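Local coordinates for putative uncharacterized protein (Chaetomium thermophilum, PDB 4X2H) that is not functionally characterised but probably works as an NTF2-like partner of another protein, as relatives do in nuclear transport, at residues W14-R17 with Q18-E21; P56-W59 with D60-K64. One frame throughout, in Å; residues are numbered along the deposited sequence.

Interaction 1 (W14-R17 with Q18-E21); sequences WYYR and QINE
Gln-18 lays its aliphatic stem over the indole of Trp-14, an i to i+4 CH-pi contact on the long helix 3-20, which in this NTF2-like fold packs against the curved sheet. The two side chains meet at about a right angle. Gln-18 CG sits 3.7 Å from the centroid of the five-membered ring of Trp-14, 23° off the ring normal, and the amide that follows is nearly parallel to the indole, its CD 3.4 Å from Trp-14 NE1. The indole is placed there by its first torsion, with CG anti to the backbone N (chi1 172°), while the bend of Gln-18 at chi2 turns the amide back over the ring. Replacing Trp-14 by an alanine would probably leave Gln-18 CG without the indole face it rests on and open a gap beside the stem.

On the buried side, the Ile-19 methyl CD1 meets the Tyr-15 ring obliquely, 3.3 Å from CE2, and lies 4.4 Å from CD1 of Tyr-16. Tyr-15 CD2 in turn stands over the centre of the Tyr-16 ring, whose hydroxyl is hydrogen-bonded to Asp-151; Phe-153 meets Tyr-15 edge-to-face.

Backbone i to i+4 bonds run throughout, from Gln-18 N to Trp-14 O at 3.0 Å down to Glu-21 N to Arg-17 O at 2.9 Å, where Glu-21 leaves helical geometry. The chains of Arg-17 and Glu-21 run alongside each other, but their charged atoms do not meet: Glu-21 OE1 forms a salt bridge with Lys-23, and it is the methylene CG of Arg-17 that lies 3.6 Å from Glu-21 OE2.

Interaction 2 (P56-W59 with D60-K64); sequences PEEW and DTMLK
Thr-61 grips the carbonyl oxygen of Glu-57 twice in the first turns of helix 56-66, a short helix of the NTF2-like fold. Its backbone N donates to Glu-57 O at 3.1 Å and its hydroxyl OG1 donates to the same Glu-57 O at 3.2 Å, the two arriving from opposite faces of the carbonyl plane. The hydroxyl can fold back in this way because OG1 stands beside the backbone N (chi1 -63°). Met-62 N reaches Glu-58 O at 2.8 Å, in the carbonyl plane, and Leu-63 N bonds Trp-59 O in the same i to i+4 pattern.

Outside the helix, Glu-58 forms a salt bridge with Arg-51, and the buried carboxylate of Asp-60 accepts from the backbone N of Val-25, with a weak second bond from Ala-26.

Packing centres on the Trp-59 indole. Leu-63 CG lies 3.7 Å above the centroid of its six-membered ring, only 9° off the normal, while Met-62 brings its CB to 4.1 Å from Trp-59 CE3, its chain running across that of the tryptophan. Apolar side chains of the partner protein chain pack on Trp-59 and Met-62, and His-178 meets the indole edge-to-face. Leucine and indole come closest where Leu-63 CD2 lies 3.5 Å from Trp-59 CH2.

In the fold
Interactions 1 and 2 illustrate how two helices, each organised by i to i+4 contacts, are joined by aromatic residues that also take part in the contacts within each helix. Their centres lie about 13 Å apart, yet they touch directly: Tyr-15 OH and Trp-59 NE1 are 3.0 Å apart in a probable hydrogen bond, and Ile-19 CG1 packs at 4.0 Å from Leu-63 CD1. Each helix thus sends one aromatic and one branched aliphatic residue to the junction. Beyond it, interaction 1 faces strand 83-96 through Tyr-16 and Ile-19, whereas interaction 2 leans on strand 45-48 and also contributes to packing against the other protein chain of the assembly.

Interaction 1 (W14-R17 with Q18-E21)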
ATOM      1  N   TRP B  14      12.124   7.040  -8.667  1.00 15.62           N
ATOM      2  CA  TRP B  14      12.781   8.196  -8.069  1.00 15.04           C
ATOM      3  C   TRP B  14      13.150   7.952  -6.609  1.00 14.49           C
ATOM      4  O   TRP B  14      14.293   8.149  -6.207  1.00 15.78           O
ATOM      5  CB  TRP B  14      11.892   9.441  -8.158  1.00 14.10           C
ATOM      6  CG  TRP B  14      12.464  10.588  -7.375  1.00 16.74           C
ATOM      7  CD1 TRP B  14      13.468  11.420  -7.766  1.00 18.61           C
ATOM      8  CD2 TRP B  14      12.079  11.014  -6.061  1.00 15.67           C
ATOM      9  NE1 TRP B  14      13.738  12.334  -6.778  1.00 18.10           N
ATOM     10  CE2 TRP B  14      12.897  12.107  -5.721  1.00 14.23           C
ATOM     11  CE3 TRP B  14      11.128  10.569  -5.137  1.00 20.38           C
ATOM     12  CZ2 TRP B  14      12.794  12.766  -4.502  1.00 17.20           C
ATOM     13  CZ3 TRP B  14      11.024  11.228  -3.921  1.00 17.10           C
ATOM     14  CH2 TRP B  14      11.855  12.312  -3.615  1.00 16.66           C
ATOM     15  N   TYR B  15      12.165   7.528  -5.825  1.00 16.30           N
ATOM     16  CA  TYR B  15      12.298   7.414  -4.378  1.00 11.56           C
ATOM     17  C   TYR B  15      13.434   6.472  -3.959  1.00 10.50           C
ATOM     18  O   TYR B  15      14.308   6.837  -3.172  1.00 10.93           O
ATOM     19  CB  TYR B  15      10.965   6.942  -3.786  1.00 12.06           C
ATOM     20  CG  TYR B  15      10.970   6.798  -2.286  1.00 13.53           C
ATOM     21  CD1 TYR B  15      10.640   7.867  -1.462  1.00 12.64           C
ATOM     22  CD2 TYR B  15      11.304   5.592  -1.688  1.00 13.76           C
ATOM     23  CE1 TYR B  15      10.651   7.735  -0.084  1.00 14.94           C
ATOM     24  CE2 TYR B  15      11.311   5.451  -0.319  1.00 18.13           C
ATOM     25  CZ  TYR B  15      10.989   6.525   0.481  1.00 18.94           C
ATOM     26  OH  TYR B  15      10.999   6.378   1.849  1.00 20.81           O
ATOM     27  N   TYR B  16      13.436   5.263  -4.494  1.00 10.78           N
ATOM     28  CA  TYR B  16      14.442   4.291  -4.088  1.00 12.09           C
ATOM     29  C   TYR B  16      15.799   4.569  -4.738  1.00 12.35           C
ATOM     30  O   TYR B  16      16.829   4.140  -4.227  1.00 17.36           O
ATOM     31  CB  TYR B  16      13.931   2.881  -4.386  1.00 15.90           C
ATOM     32  CG  TYR B  16      12.714   2.563  -3.536  1.00 13.92           C
ATOM     33  CD1 TYR B  16      12.850   2.179  -2.209  1.00 13.81           C
ATOM     34  CD2 TYR B  16      11.431   2.697  -4.047  1.00 16.48           C
ATOM     35  CE1 TYR B  16      11.740   1.913  -1.423  1.00 12.76           C
ATOM     36  CE2 TYR B  16      10.322   2.441  -3.273  1.00 15.66           C
ATOM     37  CZ  TYR B  16      10.477   2.048  -1.964  1.00 12.85           C
ATOM     38  OH  TYR B  16       9.359   1.798  -1.198  1.00 14.58           O
ATOM     39  N   ARG B  17      15.815   5.322  -5.835  1.00 16.34           N
ATOM     40  CA  ARG B  17      17.084   5.756  -6.413  1.00 14.09           C
ATOM     41  C   ARG B  17      17.765   6.760  -5.478  1.00 15.22           C
ATOM     42  O   ARG B  17      18.980   6.716  -5.296  1.00 13.70           O
ATOM     43  CB  ARG B  17      16.881   6.374  -7.801  1.00 17.33           C
ATOM     44  CG  ARG B  17      18.178   6.660  -8.554  1.00 25.30           C
ATOM     45  CD  ARG B  17      17.975   7.662  -9.684  1.00 37.15           C
ATOM     46  NE  ARG B  17      16.687   7.486 -10.356  1.00 46.36           N
ATOM     47  CZ  ARG B  17      15.832   8.468 -10.646  1.00 50.95           C
ATOM     48  NH1 ARG B  17      16.104   9.730 -10.334  1.00 52.03           N
ATOM     49  NH2 ARG B  17      14.689   8.185 -11.256  1.00 50.63           N
ATOM     50  N   GLN B  18      16.987   7.664  -4.887  1.00 14.97           N
ATOM     51  CA  GLN B  18      17.547   8.641  -3.952  1.00 13.82           C
ATOM     52  C   GLN B  18      18.187   7.923  -2.765  1.00 14.43           C
ATOM     53  O   GLN B  18      19.325   8.209  -2.391  1.00 14.12           O
ATOM     54  CB  GLN B  18      16.478   9.618  -3.442  1.00 16.30           C
ATOM     55  CG  GLN B  18      15.740  10.421  -4.512  1.00 17.44           C
ATOM     56  CD  GLN B  18      16.631  10.857  -5.663  1.00 22.89           C
ATOM     57  OE1 GLN B  18      16.533  10.338  -6.779  1.00 27.44           O
ATOM     58  NE2 GLN B  18      17.505  11.815  -5.398  1.00 19.87           N
ATOM     59  N   ILE B  19      17.450   6.985  -2.181  1.00 10.69           N
ATOM     60  CA  ILE B  19      17.931   6.267  -1.015  1.00 12.94           C
ATOM     61  C   ILE B  19      19.208   5.516  -1.368  1.00 13.00           C
ATOM     62  O   ILE B  19      20.209   5.625  -0.664  1.00 17.91           O
ATOM     63  CB  ILE B  19      16.863   5.302  -0.475  1.00 14.98           C
ATOM     64  CG1 ILE B  19      15.642   6.107  -0.010  1.00 17.51           C
ATOM     65  CG2 ILE B  19      17.423   4.460   0.677  1.00 16.75           C
ATOM     66  CD1 ILE B  19      14.477   5.276   0.491  1.00 21.07           C
ATOM     67  N   ASN B  20      19.189   4.783  -2.477  1.00 13.50           N
ATOM     68  CA  ASN B  20      20.355   4.005  -2.892  1.00 15.41           C
ATOM     69  C   ASN B  20      21.555   4.859  -3.302  1.00 20.22           C
ATOM     70  O   ASN B  20      22.682   4.370  -3.318  1.00 19.14           O
ATOM     71  CB  ASN B  20      19.980   3.071  -4.043  1.00 13.51           C
ATOM     72  CG  ASN B  20      19.157   1.884  -3.586  1.00 12.80           C
ATOM     73  OD1 ASN B  20      19.280   1.430  -2.448  1.00 12.77           O
ATOM     74  ND2 ASN B  20      18.322   1.364  -4.476  1.00 15.48           N
ATOM     75  N   GLU B  21      21.317   6.123  -3.644  1.00 14.59           N
ATOM     76  CA  GLU B  21      22.409   7.029  -3.996  1.00 15.17           C
ATOM     77  C   GLU B  21      22.747   7.976  -2.842  1.00 17.85           C
ATOM     78  O   GLU B  21      23.476   8.947  -3.025  1.00 21.25           O
ATOM     79  CB  GLU B  21      22.056   7.819  -5.260  1.00 18.43           C
ATOM     80  CG  GLU B  21      21.928   6.941  -6.496  1.00 24.29           C
ATOM     81  CD  GLU B  21      21.672   7.728  -7.764  1.00 31.64           C
ATOM     82  OE1 GLU B  21      21.444   8.954  -7.679  1.00 35.14           O
ATOM     83  OE2 GLU B  21      21.700   7.113  -8.849  1.00 35.65           O
TER

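Interaction 2 (P56-W59 with D60-K64)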
ATOM      1  N   PRO B  56       9.801  14.455   7.402  1.00 16.03           N
ATOM      2  CA  PRO B  56      10.586  13.794   6.353  1.00 12.57           C
ATOM      3  C   PRO B  56      12.083  13.978   6.557  1.00 11.75           C
ATOM      4  O   PRO B  56      12.875  13.102   6.198  1.00 14.00           O
ATOM      5  CB  PRO B  56      10.127  14.500   5.068  1.00 16.98           C
ATOM      6  CG  PRO B  56       8.818  15.075   5.383  1.00 17.23           C
ATOM      7  CD  PRO B  56       8.837  15.416   6.837  1.00 17.01           C
ATOM      8  N   GLU B  57      12.465  15.121   7.121  1.00 12.44           N
ATOM      9  CA  GLU B  57      13.869  15.410   7.393  1.00 18.29           C
ATOM     10  C   GLU B  57      14.455  14.417   8.390  1.00 18.10           C
ATOM     11  O   GLU B  57      15.597  13.975   8.241  1.00 18.31           O
ATOM     12  CB  GLU B  57      14.035  16.837   7.928  1.00 21.23           C
ATOM     13  CG  GLU B  57      13.953  17.926   6.857  1.00 23.42           C
ATOM     14  CD  GLU B  57      12.538  18.186   6.364  1.00 27.91           C
ATOM     15  OE1 GLU B  57      12.397  18.875   5.330  1.00 30.33           O
ATOM     16  OE2 GLU B  57      11.568  17.719   7.002  1.00 22.83           O
ATOM     17  N   GLU B  58      13.674  14.064   9.407  1.00 16.15           N
ATOM     18  CA  GLU B  58      14.133  13.102  10.402  1.00 12.65           C
ATOM     19  C   GLU B  58      14.271  11.719   9.775  1.00 15.08           C
ATOM     20  O   GLU B  58      15.219  10.987  10.064  1.00 17.30           O
ATOM     21  CB  GLU B  58      13.180  13.052  11.599  1.00 19.10           C
ATOM     22  CG  GLU B  58      13.641  12.093  12.689  1.00 25.87           C
ATOM     23  CD  GLU B  58      12.762  12.123  13.925  1.00 33.32           C
ATOM     24  OE1 GLU B  58      12.926  11.230  14.784  1.00 34.85           O
ATOM     25  OE2 GLU B  58      11.913  13.034  14.043  1.00 32.82           O
ATOM     26  N   TRP B  59      13.326  11.367   8.910  1.00 14.30           N
ATOM     27  CA  TRP B  59      13.385  10.107   8.176  1.00 12.39           C
ATOM     28  C   TRP B  59      14.659  10.032   7.335  1.00 14.49           C
ATOM     29  O   TRP B  59      15.316   8.996   7.299  1.00 10.86           O
ATOM     30  CB  TRP B  59      12.127   9.957   7.314  1.00 15.15           C
ATOM     31  CG  TRP B  59      12.130   8.842   6.298  1.00 12.41           C
ATOM     32  CD1 TRP B  59      11.733   8.935   4.994  1.00 14.44           C
ATOM     33  CD2 TRP B  59      12.522   7.475   6.498  1.00 12.55           C
ATOM     34  NE1 TRP B  59      11.854   7.720   4.371  1.00 15.76           N
ATOM     35  CE2 TRP B  59      12.335   6.804   5.271  1.00 11.34           C
ATOM     36  CE3 TRP B  59      13.009   6.753   7.592  1.00 14.53           C
ATOM     37  CZ2 TRP B  59      12.625   5.454   5.106  1.00 14.71           C
ATOM     38  CZ3 TRP B  59      13.304   5.411   7.423  1.00 14.45           C
ATOM     39  CH2 TRP B  59      13.102   4.774   6.194  1.00 12.97           C
ATOM     40  N   ASP B  60      15.024  11.132   6.678  1.00 18.13           N
ATOM     41  CA  ASP B  60      16.285  11.179   5.935  1.00 18.42           C
ATOM     42  C   ASP B  60      17.480  10.924   6.860  1.00 17.55           C
ATOM     43  O   ASP B  60      18.441  10.243   6.485  1.00 15.68           O
ATOM     44  CB  ASP B  60      16.447  12.528   5.226  1.00 21.13           C
ATOM     45  CG  ASP B  60      15.838  12.540   3.826  1.00 23.59           C
ATOM     46  OD1 ASP B  60      15.893  11.499   3.136  1.00 21.94           O
ATOM     47  OD2 ASP B  60      15.313  13.597   3.409  1.00 18.83           O
ATOM     48  N   THR B  61      17.412  11.457   8.076  1.00 19.06           N
ATOM     49  CA  THR B  61      18.493  11.274   9.042  1.00 18.17           C
ATOM     50  C   THR B  61      18.570   9.821   9.504  1.00 18.82           C
ATOM     51  O   THR B  61      19.659   9.264   9.665  1.00 15.04           O
ATOM     52  CB  THR B  61      18.314  12.199  10.260  1.00 21.53           C
ATOM     53  OG1 THR B  61      18.387  13.562   9.829  1.00 22.97           O
ATOM     54  CG2 THR B  61      19.393  11.951  11.309  1.00 21.26           C
ATOM     55  N   MET B  62      17.410   9.207   9.707  1.00 17.48           N
ATOM     56  CA  MET B  62      17.346   7.809  10.116  1.00 15.83           C
ATOM     57  C   MET B  62      17.941   6.899   9.044  1.00 16.50           C
ATOM     58  O   MET B  62      18.625   5.918   9.357  1.00 14.48           O
ATOM     59  CB  MET B  62      15.898   7.414  10.414  1.00 15.78           C
ATOM     60  CG  MET B  62      15.329   8.113  11.642  1.00 19.98           C
ATOM     61  SD  MET B  62      13.538   7.984  11.791  1.00 19.75           S
ATOM     62  CE  MET B  62      13.334   6.227  12.044  1.00 22.82           C
ATOM     63  N   LEU B  63      17.687   7.225   7.780  1.00 14.21           N
ATOM     64  CA  LEU B  63      18.255   6.464   6.673  1.00 17.99           C
ATOM     65  C   LEU B  63      19.777   6.577   6.677  1.00 20.80           C
ATOM     66  O   LEU B  63      20.479   5.591   6.453  1.00 18.35           O
ATOM     67  CB  LEU B  63      17.689   6.949   5.338  1.00 19.05           C
ATOM     68  CG  LEU B  63      16.264   6.495   5.015  1.00 16.41           C
ATOM     69  CD1 LEU B  63      15.721   7.286   3.833  1.00 20.44           C
ATOM     70  CD2 LEU B  63      16.220   4.996   4.729  1.00 18.49           C
ATOM     71  N   LYS B  64      20.278   7.781   6.933  1.00 19.21           N
ATOM     72  CA  LYS B  64      21.718   8.000   7.056  1.00 19.52           C
ATOM     73  C   LYS B  64      22.309   7.157   8.177  1.00 17.66           C
ATOM     74  O   LYS B  64      23.351   6.517   8.006  1.00 20.28           O
ATOM     75  CB  LYS B  64      22.026   9.475   7.314  1.00 21.74           C
ATOM     76  CG  LYS B  64      21.953  10.358   6.082  1.00 29.47           C
ATOM     77  CD  LYS B  64      22.340  11.792   6.413  1.00 38.92           C
ATOM     78  CE  LYS B  64      21.146  12.723   6.324  1.00 47.93           C
ATOM     79  NZ  LYS B  64      21.444  14.075   6.874  1.00 53.69           N
TER